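DnaJ homolog subfamily C member 10 (Mus musculus, PDB 3APQ) reduces disulfide bonds in the endoplasmic reticulum, serving both the correct folding of proteins and the degradation of misfolded ones. Local coordinates at residues 90-95 / 135-140. Residues are numbered along the deposited sequence; the frame is centred on the assembly and turned at random.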
loop_
_atom_site.group_PDB
_atom_site.type_symbol
_atom_site.label_atom_id
_atom_site.label_comp_id
_atom_site.label_asym_id
_atom_site.label_seq_id
_atom_site.Cartn_x
_atom_site.Cartn_y
_atom_site.Cartn_z
ATOM N N PHE A 90 6.905 3.753 4.369
ATOM C CA PHE A 90 6.230 4.209 3.157
ATOM C C PHE A 90 6.379 3.142 2.062
ATOM O O PHE A 90 7.489 2.684 1.808
ATOM C CB PHE A 90 6.838 5.541 2.712
ATOM C CG PHE A 90 6.154 6.104 1.528
ATOM C CD1 PHE A 90 4.905 6.723 1.653
ATOM C CD2 PHE A 90 6.709 5.943 0.253
ATOM C CE1 PHE A 90 4.253 7.255 0.528
ATOM C CE2 PHE A 90 6.068 6.450 -0.895
ATOM C CZ PHE A 90 4.831 7.121 -0.757
ATOM N N GLY A 91 5.268 2.733 1.449
ATOM C CA GLY A 91 5.316 1.706 0.384
ATOM C C GLY A 91 5.994 0.435 0.863
ATOM O O GLY A 91 6.876 -0.109 0.193
ATOM N N ILE A 92 5.592 -0.015 2.057
ATOM C CA ILE A 92 6.286 -1.070 2.794
ATOM C C ILE A 92 6.653 -2.279 1.953
ATOM O O ILE A 92 7.738 -2.857 2.110
ATOM C CB ILE A 92 5.319 -1.609 3.998
ATOM C CG1 ILE A 92 5.213 -0.507 5.049
ATOM C CG2 ILE A 92 5.850 -2.797 4.701
ATOM C CD1 ILE A 92 6.581 0.255 5.226
ATOM N N TYR A 93 5.708 -2.718 1.141
ATOM C CA TYR A 93 5.932 -3.992 0.436
ATOM C C TYR A 93 6.230 -3.831 -1.019
ATOM O O TYR A 93 6.150 -4.827 -1.716
ATOM C CB TYR A 93 4.719 -4.947 0.613
ATOM C CG TYR A 93 4.568 -5.380 2.078
ATOM C CD1 TYR A 93 5.569 -6.127 2.732
ATOM C CD2 TYR A 93 3.431 -5.002 2.813
ATOM C CE1 TYR A 93 5.425 -6.522 4.076
ATOM C CE2 TYR A 93 3.309 -5.342 4.148
ATOM C CZ TYR A 93 4.306 -6.118 4.762
ATOM O OH TYR A 93 4.140 -6.447 6.072
ATOM N N ASP A 94 6.569 -2.614 -1.451
ATOM C CA ASP A 94 6.812 -2.295 -2.881
ATOM C C ASP A 94 7.997 -2.993 -3.513
ATOM O O ASP A 94 8.061 -3.098 -4.739
ATOM C CB ASP A 94 6.954 -0.799 -3.096
ATOM C CG ASP A 94 5.601 -0.067 -2.984
ATOM O OD1 ASP A 94 4.536 -0.749 -2.857
ATOM O OD2 ASP A 94 5.612 1.179 -3.002
ATOM N N ASP A 95 8.967 -3.423 -2.686
ATOM C CA ASP A 95 10.096 -4.171 -3.212
ATOM C C ASP A 95 10.003 -5.676 -2.998
ATOM O O ASP A 95 11.022 -6.341 -3.156
ATOM C CB ASP A 95 11.418 -3.688 -2.582
ATOM C CG ASP A 95 11.705 -2.244 -2.856
ATOM O OD1 ASP A 95 11.494 -1.769 -3.999
ATOM O OD2 ASP A 95 12.195 -1.561 -1.938
ATOM N N THR A 135 8.617 -11.162 8.444
ATOM C CA THR A 135 8.001 -12.496 8.415
ATOM C C THR A 135 6.950 -12.599 7.328
ATOM O O THR A 135 6.915 -13.611 6.630
ATOM C CB THR A 135 7.324 -12.803 9.740
ATOM O OG1 THR A 135 8.276 -12.661 10.786
ATOM C CG2 THR A 135 6.724 -14.242 9.793
ATOM N N TRP A 136 6.115 -11.554 7.147
ATOM C CA TRP A 136 5.140 -11.582 6.076
ATOM C C TRP A 136 5.893 -11.771 4.727
ATOM O O TRP A 136 5.437 -12.499 3.856
ATOM C CB TRP A 136 4.345 -10.277 6.090
ATOM C CG TRP A 136 3.123 -10.274 5.215
ATOM C CD1 TRP A 136 2.915 -9.537 4.085
ATOM C CD2 TRP A 136 1.961 -11.116 5.374
ATOM N NE1 TRP A 136 1.658 -9.822 3.559
ATOM C CE2 TRP A 136 1.067 -10.795 4.327
ATOM C CE3 TRP A 136 1.589 -12.081 6.328
ATOM C CZ2 TRP A 136 -0.198 -11.421 4.186
ATOM C CZ3 TRP A 136 0.336 -12.726 6.186
ATOM C CH2 TRP A 136 -0.534 -12.384 5.138
ATOM N N ARG A 137 7.008 -11.072 4.538
ATOM C CA ARG A 137 7.794 -11.201 3.305
ATOM C C ARG A 137 8.366 -12.624 3.133
ATOM O O ARG A 137 8.322 -13.176 2.040
ATOM C CB ARG A 137 8.990 -10.249 3.329
ATOM C CG ARG A 137 8.615 -8.764 3.281
ATOM C CD ARG A 137 9.883 -7.933 3.457
ATOM N NE ARG A 137 9.473 -6.534 3.409
ATOM C CZ ARG A 137 9.611 -5.679 4.409
ATOM N NH1 ARG A 137 10.293 -6.039 5.517
ATOM N NH2 ARG A 137 9.112 -4.442 4.274
ATOM N N GLU A 138 8.898 -13.207 4.226
ATOM C CA GLU A 138 9.485 -14.555 4.169
ATOM C C GLU A 138 8.382 -15.591 3.887
ATOM O O GLU A 138 8.561 -16.529 3.074
ATOM C CB GLU A 138 10.239 -14.890 5.488
ATOM C CG GLU A 138 10.807 -16.343 5.500
ATOM C CD GLU A 138 11.466 -16.763 6.845
ATOM O OE1 GLU A 138 11.007 -16.297 7.933
ATOM O OE2 GLU A 138 12.411 -17.592 6.788
ATOM N N PHE A 139 7.238 -15.397 4.539
ATOM C CA PHE A 139 6.086 -16.276 4.328
ATOM C C PHE A 139 5.623 -16.205 2.858
ATOM O O PHE A 139 5.358 -17.247 2.212
ATOM C CB PHE A 139 4.976 -15.835 5.304
ATOM C CG PHE A 139 3.600 -16.227 4.886
ATOM C CD1 PHE A 139 3.212 -17.554 4.901
ATOM C CD2 PHE A 139 2.688 -15.274 4.485
ATOM C CE1 PHE A 139 1.919 -17.914 4.518
ATOM C CE2 PHE A 139 1.422 -15.629 4.074
ATOM C CZ PHE A 139 1.039 -16.973 4.099
ATOM N N ALA A 140 5.498 -14.977 2.335
ATOM C CA ALA A 140 5.029 -14.795 0.951
ATOM C C ALA A 140 5.945 -15.496 -0.059
ATOM O O ALA A 140 5.475 -16.079 -1.049
ATOM C CB ALA A 140 4.844 -13.260 0.581
#
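R137 and I92 make the polar part of this contact. Extended from CG to NE, the arginine reaches from helix 127-142 to the loop of 90-95, where NH2 donates to the backbone O of I92 at 3.0 Å with an N-H...O angle of 155°. The acceptor lies in the guanidinium plane, whereas the donor stands above the carbonyl plane, away from a lone pair. NE forms a salt bridge with D96 OD2, so two of the arginine's nitrogens grip the same loop.

The apolar part centres on Y93. W136 CD1 lies over one face of its ring, 3.8 Å from CZ, with the two planes oblique at 56°. I92 CG2 sits over the centre of the opposite face, 3.5 Å above the plane. R137 CG meets the ring edge, 4.0 Å from CE1, and CE1 lies over one guanidinium face, the planes inclined. With CG of W136 anti to its N (chi1 -168°), the indole lies between Y93 and F118, which it meets edge-to-face.

A leucine in place of R137 would probably leave D96 without this cationic partner and I92 O without this donor. The chemistry implies a partly exposed ionic link beside a buried Tyr-Trp contact, joining the loop between helix 83-88 and strand 100-101 to the thioredoxin-fold helix begun by the CxxC motif.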